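Local coordinates for protein PHB depolymerase (Penicillium funiculosum, PDB 2D81) that probably hydrolyses the ester bonds of the biopolyester polyhydroxybutyrate, as a fungal depolymerase with an alpha/beta hydrolase fold, at residues 25-30 against 294-299; 189-194 against 307-312. One frame throughout, in Å; residues are numbered along the deposited sequence.

Interaction 1 (25-30 against 294-299)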
loop_
_atom_site.group_PDB
_atom_site.type_symbol
_atom_site.label_atom_id
_atom_site.label_comp_id
_atom_site.label_asym_id
_atom_site.label_seq_id
_atom_site.Cartn_x
_atom_site.Cartn_y
_atom_site.Cartn_z
ATOM N N ALA A 25 -3.089 -0.044 -2.363
ATOM C CA ALA A 25 -2.358 -1.307 -2.418
ATOM C C ALA A 25 -3.217 -2.388 -3.069
ATOM O O ALA A 25 -2.744 -3.141 -3.920
ATOM C CB ALA A 25 -1.937 -1.742 -1.016
ATOM N N ALA A 26 -4.482 -2.461 -2.671
ATOM C CA ALA A 26 -5.403 -3.420 -3.275
ATOM C C ALA A 26 -5.666 -3.087 -4.741
ATOM O O ALA A 26 -5.797 -3.986 -5.570
ATOM C CB ALA A 26 -6.718 -3.452 -2.499
ATOM N N GLN A 27 -5.739 -1.800 -5.066
ATOM C CA GLN A 27 -5.916 -1.409 -6.461
ATOM C C GLN A 27 -4.743 -1.884 -7.311
ATOM O O GLN A 27 -4.943 -2.420 -8.400
ATOM C CB GLN A 27 -6.093 0.110 -6.581
ATOM C CG GLN A 27 -7.449 0.575 -6.062
ATOM C CD GLN A 27 -7.666 2.076 -6.142
ATOM O OE1 GLN A 27 -8.759 2.563 -5.852
ATOM N NE2 GLN A 27 -6.630 2.818 -6.519
ATOM N N LEU A 28 -3.525 -1.701 -6.808
ATOM C CA LEU A 28 -2.334 -2.213 -7.486
ATOM C C LEU A 28 -2.298 -3.741 -7.517
ATOM O O LEU A 28 -1.970 -4.343 -8.541
ATOM C CB LEU A 28 -1.071 -1.685 -6.801
ATOM C CG LEU A 28 -0.775 -0.199 -7.007
ATOM C CD1 LEU A 28 0.168 0.305 -5.919
ATOM C CD2 LEU A 28 -0.169 0.007 -8.391
ATOM N N GLY A 29 -2.636 -4.359 -6.389
ATOM C CA GLY A 29 -2.611 -5.809 -6.293
ATOM C C GLY A 29 -3.587 -6.485 -7.241
ATOM O O GLY A 29 -3.372 -7.624 -7.656
ATOM N N VAL A 30 -4.661 -5.782 -7.585
ATOM C CA VAL A 30 -5.651 -6.303 -8.523
ATOM C C VAL A 30 -5.348 -5.893 -9.965
ATOM O O VAL A 30 -5.176 -6.748 -10.838
ATOM C CB VAL A 30 -7.077 -5.825 -8.143
ATOM C CG1 VAL A 30 -8.077 -6.225 -9.219
ATOM C CG2 VAL A 30 -7.475 -6.420 -6.794
ATOM N N ASN A 294 -10.103 6.142 -14.502
ATOM C CA ASN A 294 -9.421 4.848 -14.454
ATOM C C ASN A 294 -8.447 4.721 -13.284
ATOM O O ASN A 294 -7.477 3.967 -13.360
ATOM C CB ASN A 294 -8.662 4.603 -15.758
ATOM C CG ASN A 294 -7.857 5.804 -16.193
ATOM O OD1 ASN A 294 -7.225 6.472 -15.373
ATOM N ND2 ASN A 294 -7.872 6.088 -17.491
ATOM N N ALA A 295 -8.711 5.449 -12.202
ATOM C CA ALA A 295 -7.817 5.466 -11.044
ATOM C C ALA A 295 -7.419 4.077 -10.544
ATOM O O ALA A 295 -6.294 3.883 -10.079
ATOM C CB ALA A 295 -8.455 6.261 -9.903
ATOM N N ASP A 296 -8.340 3.116 -10.620
ATOM C CA ASP A 296 -8.056 1.774 -10.119
ATOM C C ASP A 296 -7.902 0.733 -11.225
ATOM O O ASP A 296 -7.979 -0.471 -10.974
ATOM C CB ASP A 296 -9.137 1.336 -9.115
ATOM C CG ASP A 296 -10.513 1.161 -9.745
ATOM O OD1 ASP A 296 -10.742 1.614 -10.887
ATOM O OD2 ASP A 296 -11.384 0.568 -9.073
ATOM N N GLN A 297 -7.653 1.202 -12.444
ATOM C CA GLN A 297 -7.443 0.310 -13.582
ATOM C C GLN A 297 -6.056 0.540 -14.175
ATOM O O GLN A 297 -5.384 1.515 -13.843
ATOM C CB GLN A 297 -8.514 0.562 -14.647
ATOM C CG GLN A 297 -9.942 0.385 -14.131
ATOM C CD GLN A 297 -10.988 0.889 -15.111
ATOM O OE1 GLN A 297 -10.901 2.013 -15.600
ATOM N NE2 GLN A 297 -11.988 0.061 -15.395
ATOM N N ILE A 298 -5.624 -0.364 -15.044
ATOM C CA ILE A 298 -4.367 -0.172 -15.754
ATOM C C ILE A 298 -4.385 1.213 -16.404
ATOM O O ILE A 298 -5.367 1.595 -17.038
ATOM C CB ILE A 298 -4.176 -1.271 -16.833
ATOM C CG1 ILE A 298 -4.046 -2.639 -16.150
ATOM C CG2 ILE A 298 -2.932 -0.977 -17.675
ATOM C CD1 ILE A 298 -4.179 -3.843 -17.096
ATOM N N GLY A 299 -3.311 1.974 -16.215
ATOM C CA GLY A 299 -3.266 3.322 -16.759
ATOM C C GLY A 299 -3.691 4.428 -15.804
ATOM O O GLY A 299 -3.482 5.607 -16.095
#
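Gln27 NE2 is hydrogen-bonded to Asp286 O, in the loop before 294-299, and lies 3.7 Å from Ala295 O across the contact, too far to count as a second bond. The rest of the Gln27 amide forms a flat surface on which Asp296 rests. Asp296 CB sits over one face of the amide, 3.4 Å from Gln27 CD. Asp296 CB is also 3.6 Å from Gln27 CG. The chain of Gln27 is fully extended beyond CG (chi2 179°), which carries the amide out from the helix and up to Asp296. Gln27 CA and Asp296 CA, 5.3 Å apart, mark the closest backbone approach. The two side chains cross at about a right angle.

Segment 294-299 supplies a type I beta turn, closed by Gln297 N to Asn294 O (2.9 Å), in the loop that leads into helix 301-314. Segment 25-30 belongs to helix 20-31, which follows strand 13-18 of the alpha/beta hydrolase fold and starts at the pocket residue Ser20.

With chi1 at 66°, the carboxylate of Asp296 turns away from Gln27. Asp296 OD1 makes a salt bridge with Arg52 NH1, which may offset the nearby charge of Asp49, while Tyr48 OH is hydrogen-bonded to Asp296 O. Gln27 also touches Trp287, a residue lining the pocket of the bound hydroxybutyrate trimer.

Interaction 2 (189-194 against 307-312)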
loop_
_atom_site.group_PDB
_atom_site.type_symbol
_atom_site.label_atom_id
_atom_site.label_comp_id
_atom_site.label_asym_id
_atom_site.label_seq_id
_atom_site.Cartn_x
_atom_site.Cartn_y
_atom_site.Cartn_z
ATOM N N LEU A 189 17.251 6.337 0.253
ATOM C CA LEU A 189 17.586 7.141 -0.911
ATOM C C LEU A 189 16.369 7.973 -1.307
ATOM O O LEU A 189 15.230 7.583 -1.048
ATOM C CB LEU A 189 17.996 6.235 -2.077
ATOM C CG LEU A 189 19.160 5.263 -1.847
ATOM C CD1 LEU A 189 19.341 4.387 -3.077
ATOM C CD2 LEU A 189 20.434 6.040 -1.554
ATOM N N SER A 190 16.618 9.122 -1.924
ATOM C CA SER A 190 15.547 9.921 -2.504
ATOM C C SER A 190 15.688 9.922 -4.020
ATOM O O SER A 190 16.795 9.814 -4.547
ATOM C CB SER A 190 15.605 11.355 -1.975
ATOM O OG SER A 190 16.819 11.982 -2.344
ATOM N N PHE A 191 14.564 10.035 -4.719
ATOM C CA PHE A 191 14.586 10.081 -6.176
ATOM C C PHE A 191 13.453 10.958 -6.691
ATOM O O PHE A 191 12.457 11.173 -5.997
ATOM C CB PHE A 191 14.468 8.663 -6.749
ATOM C CG PHE A 191 13.123 8.025 -6.530
ATOM C CD1 PHE A 191 12.098 8.197 -7.456
ATOM C CD2 PHE A 191 12.878 7.263 -5.394
ATOM C CE1 PHE A 191 10.845 7.619 -7.252
ATOM C CE2 PHE A 191 11.628 6.681 -5.180
ATOM C CZ PHE A 191 10.611 6.860 -6.111
ATOM N N ALA A 192 13.608 11.475 -7.905
ATOM C CA ALA A 192 12.586 12.336 -8.490
ATOM C C ALA A 192 11.402 11.521 -8.998
ATOM O O ALA A 192 11.560 10.655 -9.860
ATOM C CB ALA A 192 13.183 13.152 -9.632
ATOM N N GLN A 193 10.216 11.793 -8.457
ATOM C CA GLN A 193 8.988 11.263 -9.042
ATOM C C GLN A 193 8.591 12.157 -10.208
ATOM O O GLN A 193 7.611 12.901 -10.144
ATOM C CB GLN A 193 7.867 11.217 -8.001
ATOM C CG GLN A 193 8.199 10.354 -6.796
ATOM C CD GLN A 193 7.013 10.153 -5.876
ATOM O OE1 GLN A 193 6.224 11.073 -5.644
ATOM N NE2 GLN A 193 6.889 8.952 -5.333
ATOM N N SER A 194 9.383 12.081 -11.270
ATOM C CA SER A 194 9.190 12.913 -12.448
ATOM C C SER A 194 8.870 12.031 -13.644
ATOM O O SER A 194 9.112 10.827 -13.617
ATOM C CB SER A 194 10.461 13.704 -12.737
ATOM O OG SER A 194 11.535 12.819 -12.996
ATOM N N VAL A 307 3.971 1.782 -10.722
ATOM C CA VAL A 307 4.420 0.647 -11.519
ATOM C C VAL A 307 5.669 1.000 -12.323
ATOM O O VAL A 307 6.551 0.162 -12.514
ATOM C CB VAL A 307 3.310 0.170 -12.483
ATOM C CG1 VAL A 307 3.858 -0.892 -13.433
ATOM C CG2 VAL A 307 2.148 -0.400 -11.680
ATOM N N GLY A 308 5.740 2.243 -12.790
ATOM C CA GLY A 308 6.906 2.684 -13.536
ATOM C C GLY A 308 8.146 2.698 -12.667
ATOM O O GLY A 308 9.237 2.337 -13.113
ATOM N N GLN A 309 7.974 3.122 -11.420
ATOM C CA GLN A 309 9.045 3.070 -10.437
ATOM C C GLN A 309 9.496 1.631 -10.226
ATOM O O GLN A 309 10.690 1.338 -10.212
ATOM C CB GLN A 309 8.565 3.669 -9.113
ATOM C CG GLN A 309 8.333 5.177 -9.168
ATOM C CD GLN A 309 7.732 5.718 -7.889
ATOM O OE1 GLN A 309 7.863 5.109 -6.831
ATOM N NE2 GLN A 309 7.079 6.877 -7.978
ATOM N N VAL A 310 8.531 0.731 -10.068
ATOM C CA VAL A 310 8.842 -0.674 -9.850
ATOM C C VAL A 310 9.606 -1.252 -11.035
ATOM O O VAL A 310 10.605 -1.952 -10.859
ATOM C CB VAL A 310 7.554 -1.494 -9.630
ATOM C CG1 VAL A 310 7.864 -2.980 -9.672
ATOM C CG2 VAL A 310 6.934 -1.121 -8.293
ATOM N N LYS A 311 9.131 -0.961 -12.241
ATOM C CA LYS A 311 9.747 -1.498 -13.451
ATOM C C LYS A 311 11.210 -1.076 -13.541
ATOM O O LYS A 311 12.065 -1.853 -13.971
ATOM C CB LYS A 311 9.003 -0.999 -14.692
ATOM C CG LYS A 311 7.532 -1.387 -14.764
ATOM C CD LYS A 311 7.327 -2.782 -15.324
ATOM C CE LYS A 311 5.847 -3.052 -15.555
ATOM N NZ LYS A 311 5.593 -4.356 -16.227
ATOM N N GLN A 312 11.492 0.160 -13.137
ATOM C CA GLN A 312 12.856 0.679 -13.166
ATOM C C GLN A 312 13.741 -0.078 -12.181
ATOM O O GLN A 312 14.844 -0.506 -12.522
ATOM C CB GLN A 312 12.856 2.173 -12.835
ATOM C CG GLN A 312 14.239 2.800 -12.635
ATOM C CD GLN A 312 15.167 2.610 -13.824
ATOM O OE1 GLN A 312 14.729 2.295 -14.931
ATOM N NE2 GLN A 312 16.461 2.813 -13.599
#
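Phe191 is the first residue along segment 189-194 to meet the helix, and it does so with the edge of its ring. Phe191 CZ approaches Gln309 OE1 to 3.3 Å, with the oxygen near the ring plane. The adjacent Phe191 CE1 is 3.7 Å from Gln309 CD, so two carbons of the same rim touch the amide. Ring and amide planes stand 76° apart. Gln309 OE1 is buried with no hydrogen-bond partner in the model, and the ring C-H at CZ may give it weak polar compensation. The other end of the amide is fixed, because Gln309 NE2 is hydrogen-bonded to Tyr197 O.

After Ala192 the strand ends, and Gln193 forms the centre of an inverse gamma turn, with a weak bond from Ser194 N to Ala192 O (3.0 Å). The far part of the Gln193 side chain comes nearer the helix, with Gln193 CG 3.8 Å from Gln309 NE2. Gln309 reaches both residues from a helix whose backbone stays well back, the CA atoms of Gln193 and Gln309 being 8.3 Å apart; its chain runs extended beyond CG (chi2 174°).

Strand 187-192 is an outermost strand of the central sheet, antiparallel to 205-210, and Phe191 packs on Leu208 of that neighbour. Helix 301-314 packs against the same sheet, with Gln309, like Phe191, against Leu259 of strand 256-260 and Val310 against Leu223 and Val225 of strand 221-227.

Overall arrangement
The centres of interactions 1 and 2 lie about 17 Å apart, and helix 301-314 ties them together: the loop before it supplies 294-299, and the helix itself supplies 307-312. Along the chain the segments alternate, 25-30, 189-194, 294-299, 307-312, so the C-terminal part returns first to helix 20-31 and then to the edge strand 187-192. The two contacts meet where Leu28 CD2 packs 4.0 Å from Val307 CG2. In interaction 1 the Gln27 side chain is about 10 Å from the bound trimer. Chain-early strand 13-18 sits mid-sheet beside 221-227, while the later 187-192 and 205-210 form one edge, consistent with a circularly permuted alpha/beta hydrolase fold.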